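Local coordinates for uronate isomerase (Caulobacter crescentus, PDB 2Q01), which catalyses the isomerisation of D-glucuronate to D-fructuronate and of D-galacturonate, in its open aldehyde form, to D-tagaturonate, at residues R212-F217 with K229-A234; L237-F242 with T293-M298; G27-V32 with V435-L440. All blocks are in the same frame, centred on the assembly; numbering follows the deposited sequence.

Interaction 1: R212-F217 with K229-A234; sequences RAFERF and KSYLEA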
ATOM      1  N   ARG B 212       1.337 -38.663  10.533  1.00 55.00           N
ATOM      2  CA  ARG B 212       2.448 -39.411   9.951  1.00 50.67           C
ATOM      3  C   ARG B 212       3.781 -38.712  10.216  1.00 51.75           C
ATOM      4  O   ARG B 212       4.793 -39.375  10.427  1.00 52.26           O
ATOM      5  CB  ARG B 212       2.245 -39.637   8.452  1.00 56.66           C
ATOM      6  CG  ARG B 212       3.073 -40.787   7.884  1.00 70.46           C
ATOM      7  CD  ARG B 212       2.443 -41.386   6.630  1.00100.74           C
ATOM      8  NE  ARG B 212       1.139 -42.002   6.895  1.00112.02           N
ATOM      9  CZ  ARG B 212       0.505 -42.826   6.063  1.00114.04           C
ATOM     10  NH1 ARG B 212      -0.677 -43.324   6.401  1.00109.98           N
ATOM     11  NH2 ARG B 212       1.045 -43.161   4.897  1.00115.31           N
ATOM     12  N   ALA B 213       3.766 -37.378  10.216  1.00 47.10           N
ATOM     13  CA  ALA B 213       4.951 -36.580  10.518  1.00 41.01           C
ATOM     14  C   ALA B 213       5.447 -36.807  11.944  1.00 41.76           C
ATOM     15  O   ALA B 213       6.644 -36.966  12.156  1.00 43.11           O
ATOM     16  CB  ALA B 213       4.681 -35.107  10.283  1.00 39.97           C
ATOM     17  N   PHE B 214       4.520 -36.830  12.903  1.00 38.15           N
ATOM     18  CA  PHE B 214       4.827 -37.114  14.309  1.00 42.10           C
ATOM     19  C   PHE B 214       5.381 -38.518  14.507  1.00 41.44           C
ATOM     20  O   PHE B 214       6.220 -38.747  15.383  1.00 45.84           O
ATOM     21  CB  PHE B 214       3.568 -36.968  15.166  1.00 43.36           C
ATOM     22  CG  PHE B 214       3.435 -35.639  15.838  1.00 29.85           C
ATOM     23  CD1 PHE B 214       2.781 -34.586  15.210  1.00 40.10           C
ATOM     24  CD2 PHE B 214       3.937 -35.445  17.113  1.00 34.85           C
ATOM     25  CE1 PHE B 214       2.648 -33.357  15.844  1.00 29.32           C
ATOM     26  CE2 PHE B 214       3.818 -34.229  17.753  1.00 24.81           C
ATOM     27  CZ  PHE B 214       3.169 -33.180  17.122  1.00 36.94           C
ATOM     28  N   GLU B 215       4.892 -39.449  13.693  1.00 47.97           N
ATOM     29  CA  GLU B 215       5.264 -40.854  13.779  1.00 52.38           C
ATOM     30  C   GLU B 215       6.724 -41.051  13.394  1.00 51.30           C
ATOM     31  O   GLU B 215       7.485 -41.664  14.146  1.00 57.52           O
ATOM     32  CB  GLU B 215       4.346 -41.695  12.887  1.00 59.68           C
ATOM     33  CG  GLU B 215       4.089 -43.107  13.396  1.00 79.41           C
ATOM     34  CD  GLU B 215       3.008 -43.841  12.606  1.00 96.76           C
ATOM     35  OE1 GLU B 215       2.297 -44.672  13.209  1.00110.50           O
ATOM     36  OE2 GLU B 215       2.865 -43.590  11.388  1.00 95.85           O
ATOM     37  N   ARG B 216       7.119 -40.509  12.241  1.00 46.99           N
ATOM     38  CA  ARG B 216       8.510 -40.614  11.792  1.00 46.55           C
ATOM     39  C   ARG B 216       9.460 -39.618  12.467  1.00 43.60           C
ATOM     40  O   ARG B 216      10.673 -39.803  12.422  1.00 53.60           O
ATOM     41  CB  ARG B 216       8.637 -40.613  10.257  1.00 44.99           C
ATOM     42  CG  ARG B 216       7.908 -39.516   9.525  1.00 48.62           C
ATOM     43  CD  ARG B 216       7.684 -39.895   8.064  1.00 65.09           C
ATOM     44  NE  ARG B 216       8.911 -39.823   7.269  1.00 83.73           N
ATOM     45  CZ  ARG B 216       9.115 -38.977   6.259  1.00 82.34           C
ATOM     46  NH1 ARG B 216       8.168 -38.121   5.892  1.00 80.45           N
ATOM     47  NH2 ARG B 216      10.269 -38.994   5.604  1.00 68.10           N
ATOM     48  N   PHE B 217       8.904 -38.590  13.108  1.00 40.70           N
ATOM     49  CA  PHE B 217       9.656 -37.691  14.002  1.00 36.39           C
ATOM     50  C   PHE B 217      10.170 -38.468  15.225  1.00 40.13           C
ATOM     51  O   PHE B 217      11.280 -38.224  15.696  1.00 44.54           O
ATOM     52  CB  PHE B 217       8.756 -36.506  14.400  1.00 31.80           C
ATOM     53  CG  PHE B 217       9.397 -35.470  15.309  1.00 30.15           C
ATOM     54  CD1 PHE B 217       8.611 -34.794  16.234  1.00 29.77           C
ATOM     55  CD2 PHE B 217      10.743 -35.129  15.215  1.00 35.55           C
ATOM     56  CE1 PHE B 217       9.159 -33.830  17.074  1.00 28.25           C
ATOM     57  CE2 PHE B 217      11.300 -34.172  16.058  1.00 19.91           C
ATOM     58  CZ  PHE B 217      10.503 -33.517  16.980  1.00 31.61           C
ATOM     59  N   LYS B 229       8.066 -32.744  27.434  1.00 43.73           N
ATOM     60  CA  LYS B 229       9.486 -32.496  27.662  1.00 45.40           C
ATOM     61  C   LYS B 229      10.390 -33.281  26.715  1.00 45.69           C
ATOM     62  O   LYS B 229      11.489 -32.824  26.381  1.00 43.49           O
ATOM     63  CB  LYS B 229       9.859 -32.748  29.128  1.00 49.16           C
ATOM     64  CG  LYS B 229       9.729 -31.496  30.007  1.00 66.35           C
ATOM     65  CD  LYS B 229       9.637 -31.832  31.494  1.00 86.36           C
ATOM     66  CE  LYS B 229       8.204 -32.164  31.914  1.00 82.13           C
ATOM     67  NZ  LYS B 229       8.119 -32.602  33.333  1.00 64.02           N
ATOM     68  N   SER B 230       9.918 -34.443  26.271  1.00 36.72           N
ATOM     69  CA  SER B 230      10.677 -35.252  25.320  1.00 39.30           C
ATOM     70  C   SER B 230      10.321 -34.965  23.855  1.00 37.55           C
ATOM     71  O   SER B 230      10.999 -35.443  22.945  1.00 43.87           O
ATOM     72  CB  SER B 230      10.560 -36.744  25.647  1.00 36.65           C
ATOM     73  OG  SER B 230       9.214 -37.168  25.668  1.00 36.89           O
ATOM     74  N   TYR B 231       9.255 -34.197  23.637  1.00 40.21           N
ATOM     75  CA  TYR B 231       8.943 -33.639  22.321  1.00 33.02           C
ATOM     76  C   TYR B 231       9.921 -32.495  22.072  1.00 40.94           C
ATOM     77  O   TYR B 231      10.437 -32.320  20.963  1.00 48.16           O
ATOM     78  CB  TYR B 231       7.492 -33.149  22.283  1.00 30.99           C
ATOM     79  CG  TYR B 231       7.130 -32.245  21.120  1.00 23.88           C
ATOM     80  CD1 TYR B 231       6.767 -32.779  19.878  1.00 23.40           C
ATOM     81  CD2 TYR B 231       7.114 -30.856  21.270  1.00 27.74           C
ATOM     82  CE1 TYR B 231       6.420 -31.955  18.819  1.00 33.34           C
ATOM     83  CE2 TYR B 231       6.776 -30.022  20.213  1.00 26.96           C
ATOM     84  CZ  TYR B 231       6.427 -30.577  18.994  1.00 27.08           C
ATOM     85  OH  TYR B 231       6.089 -29.753  17.950  1.00 37.79           O
ATOM     86  N   LEU B 232      10.173 -31.728  23.128  1.00 40.53           N
ATOM     87  CA  LEU B 232      11.154 -30.657  23.104  1.00 40.11           C
ATOM     88  C   LEU B 232      12.581 -31.183  22.977  1.00 44.02           C
ATOM     89  O   LEU B 232      13.394 -30.587  22.264  1.00 50.09           O
ATOM     90  CB  LEU B 232      11.015 -29.772  24.343  1.00 32.27           C
ATOM     91  CG  LEU B 232       9.768 -28.891  24.433  1.00 32.23           C
ATOM     92  CD1 LEU B 232       9.893 -27.954  25.616  1.00 37.85           C
ATOM     93  CD2 LEU B 232       9.558 -28.110  23.143  1.00 37.58           C
ATOM     94  N   GLU B 233      12.879 -32.294  23.653  1.00 41.43           N
ATOM     95  CA  GLU B 233      14.167 -32.979  23.488  1.00 43.71           C
ATOM     96  C   GLU B 233      14.374 -33.513  22.080  1.00 40.87           C
ATOM     97  O   GLU B 233      15.489 -33.497  21.570  1.00 50.16           O
ATOM     98  CB  GLU B 233      14.344 -34.118  24.493  1.00 40.21           C
ATOM     99  CG  GLU B 233      15.300 -33.788  25.634  1.00 61.85           C
ATOM    100  CD  GLU B 233      16.696 -33.412  25.151  1.00 67.35           C
ATOM    101  OE1 GLU B 233      17.285 -34.184  24.363  1.00 75.75           O
ATOM    102  OE2 GLU B 233      17.203 -32.345  25.565  1.00 63.90           O
ATOM    103  N   ALA B 234      13.290 -33.978  21.464  1.00 40.86           N
ATOM    104  CA  ALA B 234      13.320 -34.462  20.091  1.00 39.69           C
ATOM    105  C   ALA B 234      13.617 -33.345  19.094  1.00 42.91           C
ATOM    106  O   ALA B 234      14.249 -33.586  18.072  1.00 49.17           O
ATOM    107  CB  ALA B 234      12.015 -35.143  19.750  1.00 45.40           C
TER
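Phe214 and Phe217, one helical turn apart on helix 210-221, meet Tyr231 of helix 228-244 in a buried aromatic cluster. The short helical segments are inclined at 76° and their axes stay 12.2 Å apart, a gap bridged by rings rather than backbone. Followed outward from CB, on the flank of its helix, Tyr231 has CG anti to the backbone N (chi1 165°), which brings the ring toward both phenylalanines. Tyr231 CD1 lies at the edge of the Phe217 ring, in that ring's plane, 3.8 Å from Phe217 CE1. One atom further, CE1 of Tyr231 comes to 3.6 Å from Phe214 CE2. The Phe214 and Tyr231 rings meet rim to rim, their planes only 17° apart and neither lying over the other, whereas the Phe217 plane is about perpendicular to that of Tyr231. The tip leaves the cluster: Tyr231 OH is hydrogen-bonded to Val202 O and His235 NE2, so the buried hydroxyl is satisfied and the ring tethered. Phe271 and, from helix 281-302, Phe287 and Met291 also touch Tyr231. The far end of Phe217 reaches past Tyr231 to the next turn of the helix, where its CZ touches Ala234 CB at 3.6 Å.

Interaction 2: L237-F242 with T293-M298; sequences LRRQAF and TEMAKM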
ATOM      1  N   LEU B 237      17.522 -32.486  19.614  1.00 40.84           N
ATOM      2  CA  LEU B 237      18.346 -33.515  18.986  1.00 40.25           C
ATOM      3  C   LEU B 237      18.319 -33.439  17.460  1.00 45.93           C
ATOM      4  O   LEU B 237      19.335 -33.679  16.807  1.00 53.30           O
ATOM      5  CB  LEU B 237      17.929 -34.912  19.456  1.00 39.26           C
ATOM      6  CG  LEU B 237      18.186 -35.317  20.913  1.00 39.73           C
ATOM      7  CD1 LEU B 237      17.783 -36.765  21.117  1.00 50.70           C
ATOM      8  CD2 LEU B 237      19.637 -35.099  21.348  1.00 45.59           C
ATOM      9  N   ARG B 238      17.161 -33.102  16.897  1.00 44.52           N
ATOM     10  CA  ARG B 238      17.033 -32.970  15.448  1.00 43.75           C
ATOM     11  C   ARG B 238      17.692 -31.700  14.932  1.00 37.57           C
ATOM     12  O   ARG B 238      18.326 -31.718  13.887  1.00 40.27           O
ATOM     13  CB  ARG B 238      15.570 -33.058  14.995  1.00 42.15           C
ATOM     14  CG  ARG B 238      14.988 -34.470  15.069  1.00 34.31           C
ATOM     15  CD  ARG B 238      15.884 -35.478  14.393  1.00 27.81           C
ATOM     16  NE  ARG B 238      15.765 -35.433  12.942  1.00 49.04           N
ATOM     17  CZ  ARG B 238      16.677 -35.907  12.100  1.00 46.66           C
ATOM     18  NH1 ARG B 238      16.470 -35.832  10.792  1.00 32.38           N
ATOM     19  NH2 ARG B 238      17.794 -36.450  12.562  1.00 38.82           N
ATOM     20  N   ARG B 239      17.562 -30.611  15.685  1.00 40.43           N
ATOM     21  CA  ARG B 239      18.247 -29.369  15.361  1.00 36.52           C
ATOM     22  C   ARG B 239      19.760 -29.542  15.348  1.00 44.40           C
ATOM     23  O   ARG B 239      20.429 -29.026  14.453  1.00 53.90           O
ATOM     24  CB  ARG B 239      17.846 -28.260  16.328  1.00 32.65           C
ATOM     25  CG  ARG B 239      16.552 -27.576  15.942  1.00 32.85           C
ATOM     26  CD  ARG B 239      15.959 -26.816  17.110  1.00 26.85           C
ATOM     27  NE  ARG B 239      16.716 -25.608  17.416  1.00 32.32           N
ATOM     28  CZ  ARG B 239      16.339 -24.380  17.066  1.00 41.41           C
ATOM     29  NH1 ARG B 239      15.212 -24.184  16.396  1.00 40.62           N
ATOM     30  NH2 ARG B 239      17.092 -23.342  17.391  1.00 53.82           N
ATOM     31  N   GLN B 240      20.279 -30.281  16.330  1.00 36.53           N
ATOM     32  CA  GLN B 240      21.702 -30.614  16.409  1.00 39.39           C
ATOM     33  C   GLN B 240      22.175 -31.383  15.180  1.00 38.98           C
ATOM     34  O   GLN B 240      23.241 -31.090  14.641  1.00 47.90           O
ATOM     35  CB  GLN B 240      22.007 -31.411  17.686  1.00 37.77           C
ATOM     36  CG  GLN B 240      23.492 -31.522  18.021  1.00 53.57           C
ATOM     37  CD  GLN B 240      24.211 -30.179  17.971  1.00 68.56           C
ATOM     38  OE1 GLN B 240      23.853 -29.235  18.685  1.00 62.13           O
ATOM     39  NE2 GLN B 240      25.230 -30.089  17.120  1.00 53.23           N
ATOM     40  N   ALA B 241      21.371 -32.354  14.746  1.00 39.52           N
ATOM     41  CA  ALA B 241      21.632 -33.132  13.535  1.00 41.63           C
ATOM     42  C   ALA B 241      21.672 -32.269  12.273  1.00 41.33           C
ATOM     43  O   ALA B 241      22.419 -32.565  11.345  1.00 44.69           O
ATOM     44  CB  ALA B 241      20.595 -34.234  13.383  1.00 38.81           C
ATOM     45  N   PHE B 242      20.862 -31.213  12.247  1.00 44.69           N
ATOM     46  CA  PHE B 242      20.824 -30.276  11.126  1.00 37.23           C
ATOM     47  C   PHE B 242      22.063 -29.384  11.115  1.00 39.24           C
ATOM     48  O   PHE B 242      22.646 -29.147  10.060  1.00 46.79           O
ATOM     49  CB  PHE B 242      19.552 -29.428  11.172  1.00 26.24           C
ATOM     50  CG  PHE B 242      18.349 -30.079  10.536  1.00 26.56           C
ATOM     51  CD1 PHE B 242      17.781 -31.230  11.076  1.00 26.02           C
ATOM     52  CD2 PHE B 242      17.758 -29.517   9.409  1.00 37.47           C
ATOM     53  CE1 PHE B 242      16.660 -31.821  10.500  1.00 30.95           C
ATOM     54  CE2 PHE B 242      16.638 -30.100   8.821  1.00 29.03           C
ATOM     55  CZ  PHE B 242      16.091 -31.255   9.365  1.00 30.81           C
ATOM     56  N   THR B 293       8.161 -19.149  20.050  1.00 27.35           N
ATOM     57  CA  THR B 293       8.950 -18.757  21.223  1.00 31.57           C
ATOM     58  C   THR B 293       9.874 -19.885  21.689  1.00 32.03           C
ATOM     59  O   THR B 293      11.000 -19.641  22.112  1.00 42.08           O
ATOM     60  CB  THR B 293       8.025 -18.323  22.372  1.00 31.10           C
ATOM     61  OG1 THR B 293       7.258 -17.196  21.944  1.00 33.26           O
ATOM     62  CG2 THR B 293       8.806 -17.933  23.630  1.00 40.83           C
ATOM     63  N   GLU B 294       9.394 -21.118  21.582  1.00 44.16           N
ATOM     64  CA  GLU B 294      10.146 -22.268  22.045  1.00 41.02           C
ATOM     65  C   GLU B 294      11.367 -22.514  21.168  1.00 40.04           C
ATOM     66  O   GLU B 294      12.435 -22.846  21.682  1.00 40.47           O
ATOM     67  CB  GLU B 294       9.241 -23.499  22.121  1.00 41.61           C
ATOM     68  CG  GLU B 294       9.550 -24.417  23.299  1.00 56.15           C
ATOM     69  CD  GLU B 294       9.268 -23.793  24.665  1.00 55.00           C
ATOM     70  OE1 GLU B 294      10.099 -23.974  25.584  1.00 65.07           O
ATOM     71  OE2 GLU B 294       8.224 -23.132  24.830  1.00 45.99           O
ATOM     72  N   MET B 295      11.213 -22.301  19.856  1.00 41.74           N
ATOM     73  CA  MET B 295      12.319 -22.436  18.894  1.00 28.49           C
ATOM     74  C   MET B 295      13.367 -21.346  19.086  1.00 25.31           C
ATOM     75  O   MET B 295      14.545 -21.561  18.813  1.00 35.94           O
ATOM     76  CB  MET B 295      11.817 -22.399  17.444  1.00 34.87           C
ATOM     77  CG  MET B 295      10.945 -23.569  16.994  1.00 30.98           C
ATOM     78  SD  MET B 295      11.785 -25.130  16.736  1.00 41.91           S
ATOM     79  CE  MET B 295      11.307 -26.032  18.197  1.00 52.75           C
ATOM     80  N   ALA B 296      12.923 -20.176  19.540  1.00 32.43           N
ATOM     81  CA  ALA B 296      13.800 -19.042  19.802  1.00 27.22           C
ATOM     82  C   ALA B 296      14.601 -19.255  21.075  1.00 40.03           C
ATOM     83  O   ALA B 296      15.747 -18.822  21.165  1.00 47.60           O
ATOM     84  CB  ALA B 296      12.992 -17.783  19.909  1.00 31.53           C
ATOM     85  N   LYS B 297      13.986 -19.917  22.054  1.00 39.61           N
ATOM     86  CA  LYS B 297      14.650 -20.324  23.292  1.00 36.34           C
ATOM     87  C   LYS B 297      15.719 -21.401  23.059  1.00 45.61           C
ATOM     88  O   LYS B 297      16.705 -21.473  23.794  1.00 44.63           O
ATOM     89  CB  LYS B 297      13.616 -20.830  24.306  1.00 39.25           C
ATOM     90  CG  LYS B 297      12.804 -19.724  24.968  1.00 35.72           C
ATOM     91  CD  LYS B 297      12.078 -20.214  26.210  1.00 49.32           C
ATOM     92  CE  LYS B 297      10.671 -20.666  25.898  1.00 47.94           C
ATOM     93  NZ  LYS B 297       9.958 -21.114  27.125  1.00 52.75           N
ATOM     94  N   MET B 298      15.505 -22.245  22.047  1.00 48.44           N
ATOM     95  CA  MET B 298      16.495 -23.236  21.639  1.00 43.41           C
ATOM     96  C   MET B 298      17.627 -22.565  20.875  1.00 43.18           C
ATOM     97  O   MET B 298      18.787 -22.954  21.013  1.00 49.45           O
ATOM     98  CB  MET B 298      15.861 -24.322  20.768  1.00 52.22           C
ATOM     99  CG  MET B 298      15.083 -25.380  21.533  1.00 40.63           C
ATOM    100  SD  MET B 298      14.210 -26.502  20.424  1.00 41.48           S
ATOM    101  CE  MET B 298      12.929 -27.093  21.526  1.00 54.54           C
TER
HETATM  102  O   HOH W   1      14.961 -21.385  15.479  1.00 54.99           O
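Arg239 and the pair Met295 and Met298 make a buried helix-to-helix contact in which one long, polar-ended side chain spans the gap between helices 228-244 and 281-302, which respectively precede and follow strand 249-252 in the chain. Even the nearest CA atoms, of Arg239 and Met298, are 8.9 Å apart, so the arginine does most of the reaching. A bend at chi3 (72°) turns its guanidinium against the surface of helix 281-302. There Met298 CB sits over one face of the group, 3.7 Å from Arg239 NE and displaced toward the rim, while Met298 SD lies 3.8 Å from Arg239 CD, alongside the aliphatic part of the chain. Met295 approaches a terminal nitrogen, its SD being 3.6 Å from Arg239 NH1. The same nitrogen donates to a water in the guanidinium plane, 3.0 Å from NH1 to the water oxygen, and that water gives a weak bond to Met295 O. Charge is met further along the helix: Arg239 NH2 forms a salt bridge with Asp302 and a hydrogen bond with Ser299 OG, which is also bonded to Met295 O. The buried cation thus has polar partners at both terminal nitrogens, while thioether and methylene groups pack its chain and one face. A leucine in its place would probably leave Asp302 without its positive mate and the water without its donor. Strand 249-252 and its parallel neighbour 305-308 are joined through helices 264-276 and 281-302, so the arginine docks onto the second helix of a beta-alpha-beta connection, the kind of unit repeated in the TIM-barrel fold to which this family belongs.

Interaction 3: G27-V32 with V435-L440; sequences GLYALV and VDSAFL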
ATOM      1  N   GLY B  27      27.496   0.637 -13.519  1.00 35.34           N
ATOM      2  CA  GLY B  27      28.768   0.631 -12.803  1.00 30.05           C
ATOM      3  C   GLY B  27      28.742  -0.133 -11.494  1.00 38.88           C
ATOM      4  O   GLY B  27      29.712  -0.811 -11.148  1.00 53.75           O
ATOM      5  N   LEU B  28      27.632  -0.019 -10.766  1.00 38.31           N
ATOM      6  CA  LEU B  28      27.466  -0.708  -9.486  1.00 28.56           C
ATOM      7  C   LEU B  28      27.260  -2.201  -9.693  1.00 27.75           C
ATOM      8  O   LEU B  28      27.740  -3.018  -8.904  1.00 42.84           O
ATOM      9  CB  LEU B  28      26.297  -0.116  -8.693  1.00 22.47           C
ATOM     10  CG  LEU B  28      26.448   1.317  -8.175  1.00 24.95           C
ATOM     11  CD1 LEU B  28      25.133   1.831  -7.673  1.00 30.49           C
ATOM     12  CD2 LEU B  28      27.501   1.429  -7.088  1.00 23.07           C
ATOM     13  N   TYR B  29      26.543  -2.540 -10.757  1.00 30.19           N
ATOM     14  CA  TYR B  29      26.263  -3.921 -11.123  1.00 28.44           C
ATOM     15  C   TYR B  29      27.503  -4.682 -11.560  1.00 40.31           C
ATOM     16  O   TYR B  29      27.663  -5.845 -11.202  1.00 48.39           O
ATOM     17  CB  TYR B  29      25.185  -3.956 -12.210  1.00 37.93           C
ATOM     18  CG  TYR B  29      24.950  -5.307 -12.846  1.00 33.92           C
ATOM     19  CD1 TYR B  29      24.378  -6.359 -12.123  1.00 32.04           C
ATOM     20  CD2 TYR B  29      25.282  -5.527 -14.182  1.00 33.20           C
ATOM     21  CE1 TYR B  29      24.158  -7.598 -12.713  1.00 28.63           C
ATOM     22  CE2 TYR B  29      25.067  -6.757 -14.777  1.00 37.65           C
ATOM     23  CZ  TYR B  29      24.498  -7.782 -14.042  1.00 43.48           C
ATOM     24  OH  TYR B  29      24.290  -8.996 -14.640  1.00 56.54           O
ATOM     25  N   ALA B  30      28.380  -4.013 -12.314  1.00 49.95           N
ATOM     26  CA  ALA B  30      29.672  -4.571 -12.745  1.00 40.62           C
ATOM     27  C   ALA B  30      30.559  -4.982 -11.562  1.00 35.56           C
ATOM     28  O   ALA B  30      31.334  -5.931 -11.649  1.00 42.85           O
ATOM     29  CB  ALA B  30      30.401  -3.570 -13.624  1.00 41.35           C
ATOM     30  N   LEU B  31      30.397  -4.270 -10.452  1.00 37.72           N
ATOM     31  CA  LEU B  31      31.120  -4.500  -9.211  1.00 41.52           C
ATOM     32  C   LEU B  31      30.656  -5.765  -8.497  1.00 40.78           C
ATOM     33  O   LEU B  31      31.280  -6.205  -7.533  1.00 53.60           O
ATOM     34  CB  LEU B  31      30.870  -3.311  -8.283  1.00 30.60           C
ATOM     35  CG  LEU B  31      32.020  -2.489  -7.726  1.00 46.11           C
ATOM     36  CD1 LEU B  31      32.677  -1.682  -8.832  1.00 47.32           C
ATOM     37  CD2 LEU B  31      31.459  -1.572  -6.669  1.00 52.25           C
ATOM     38  N   VAL B  32      29.573  -6.353  -8.991  1.00 44.39           N
ATOM     39  CA  VAL B  32      28.795  -7.318  -8.229  1.00 39.79           C
ATOM     40  C   VAL B  32      28.296  -8.533  -9.049  1.00 47.65           C
ATOM     41  O   VAL B  32      28.040  -9.604  -8.482  1.00 48.92           O
ATOM     42  CB  VAL B  32      27.662  -6.544  -7.481  1.00 35.16           C
ATOM     43  CG1 VAL B  32      26.296  -7.111  -7.708  1.00 27.03           C
ATOM     44  CG2 VAL B  32      28.005  -6.398  -6.009  1.00 33.28           C
ATOM     45  N   VAL B 435      18.349  -4.810  -9.829  1.00 42.73           N
ATOM     46  CA  VAL B 435      17.343  -3.987  -9.144  1.00 34.16           C
ATOM     47  C   VAL B 435      17.961  -3.218  -7.974  1.00 34.69           C
ATOM     48  O   VAL B 435      17.685  -2.025  -7.800  1.00 44.64           O
ATOM     49  CB  VAL B 435      16.116  -4.821  -8.697  1.00 39.36           C
ATOM     50  CG1 VAL B 435      15.186  -4.013  -7.794  1.00 35.30           C
ATOM     51  CG2 VAL B 435      15.352  -5.311  -9.906  1.00 25.49           C
ATOM     52  N   ASP B 436      18.812  -3.893  -7.201  1.00 28.60           N
ATOM     53  CA  ASP B 436      19.591  -3.244  -6.139  1.00 37.28           C
ATOM     54  C   ASP B 436      20.523  -2.175  -6.702  1.00 35.85           C
ATOM     55  O   ASP B 436      20.691  -1.115  -6.090  1.00 42.00           O
ATOM     56  CB  ASP B 436      20.408  -4.263  -5.336  1.00 43.65           C
ATOM     57  CG  ASP B 436      19.552  -5.104  -4.390  1.00 73.99           C
ATOM     58  OD1 ASP B 436      20.129  -5.982  -3.710  1.00 87.87           O
ATOM     59  OD2 ASP B 436      18.317  -4.901  -4.321  1.00 89.00           O
ATOM     60  N   SER B 437      21.127  -2.460  -7.859  1.00 32.41           N
ATOM     61  CA  SER B 437      21.960  -1.484  -8.562  1.00 30.60           C
ATOM     62  C   SER B 437      21.152  -0.281  -9.024  1.00 33.75           C
ATOM     63  O   SER B 437      21.605   0.847  -8.872  1.00 46.16           O
ATOM     64  CB  SER B 437      22.669  -2.119  -9.753  1.00 24.90           C
ATOM     65  OG  SER B 437      23.617  -3.062  -9.305  1.00 38.28           O
ATOM     66  N   ALA B 438      19.960  -0.533  -9.568  1.00 28.84           N
ATOM     67  CA  ALA B 438      19.040   0.523 -10.004  1.00 29.08           C
ATOM     68  C   ALA B 438      18.584   1.433  -8.865  1.00 32.82           C
ATOM     69  O   ALA B 438      18.502   2.653  -9.033  1.00 41.63           O
ATOM     70  CB  ALA B 438      17.839  -0.089 -10.695  1.00 28.70           C
ATOM     71  N   PHE B 439      18.288   0.834  -7.712  1.00 37.00           N
ATOM     72  CA  PHE B 439      17.809   1.583  -6.555  1.00 29.92           C
ATOM     73  C   PHE B 439      18.887   2.480  -5.959  1.00 27.90           C
ATOM     74  O   PHE B 439      18.640   3.655  -5.690  1.00 33.04           O
ATOM     75  CB  PHE B 439      17.242   0.640  -5.483  1.00 37.19           C
ATOM     76  CG  PHE B 439      16.861   1.340  -4.211  1.00 25.24           C
ATOM     77  CD1 PHE B 439      15.733   2.161  -4.165  1.00 28.72           C
ATOM     78  CD2 PHE B 439      17.634   1.187  -3.058  1.00 30.41           C
ATOM     79  CE1 PHE B 439      15.376   2.824  -2.988  1.00 25.13           C
ATOM     80  CE2 PHE B 439      17.285   1.842  -1.877  1.00 20.05           C
ATOM     81  CZ  PHE B 439      16.157   2.665  -1.843  1.00 23.75           C
ATOM     82  N   LEU B 440      20.071   1.909  -5.744  1.00 27.38           N
ATOM     83  CA  LEU B 440      21.248   2.651  -5.299  1.00 29.08           C
ATOM     84  C   LEU B 440      21.644   3.773  -6.265  1.00 34.95           C
ATOM     85  O   LEU B 440      22.011   4.868  -5.831  1.00 39.37           O
ATOM     86  CB  LEU B 440      22.421   1.694  -5.104  1.00 26.13           C
ATOM     87  CG  LEU B 440      22.799   1.146  -3.722  1.00 35.90           C
ATOM     88  CD1 LEU B 440      21.674   1.238  -2.717  1.00 34.04           C
ATOM     89  CD2 LEU B 440      23.299  -0.289  -3.847  1.00 29.89           C
TER
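Ser437 OG presses against the backbone of Tyr29 but is bound within its own helix: it is hydrogen-bonded to Arg433 O, one turn earlier. Its distance to Tyr29 N is 3.3 Å, yet the angle is too poor for a hydrogen bond, and the closeness is one of packing. Turned beside its own backbone N (chi1 -67°), the hydroxyl also comes to 3.4 Å from Tyr29 CB. The small serine side chain is consistent with the close approach of the backbones, the CA atoms of Tyr29 and Ser437 being 5.6 Å apart. In this TIM-barrel-clan enzyme the contact joins helix 19-30, early in the chain, to helix 425-445, late in it. Helix 451-469 packs beside both, Glu455 touching Leu28 and Ile458 touching Ser437. Beside the serine, Leu28 points at helix 425-445 and its CD1 meets Leu440 CB at 3.7 Å, the two side chains crossing at about a right angle. That same methyl lies 3.9 Å from Ser437 O. The Tyr29 ring heads away from the 435-440 segment, toward an earlier part of helix 425-445, where its OH is hydrogen-bonded to Asp430 OD2 and, weakly, to Arg434 NH1.

Interactions 1 and 2 are neighbours, their centres 12 Å apart, and share helix 228-244: its earlier turns serve interaction 1, its later turns interaction 2. They touch directly, with Met298 CE 3.6 Å from Leu232 O and Phe217 CE2 3.8 Å from Arg238 CG, so helix 228-244 packs against helix 210-221 and helix 281-302 in adjoining contacts. Interaction 3 is remote, centred about 46 Å from interaction 1 and about 37 Å from interaction 2. Along the chain it encloses both, since it pairs residues 27-32 with 435-440. None of the six segments includes Ala375, Tyr378, Leu381 or Asn411, the residues of the potassium site.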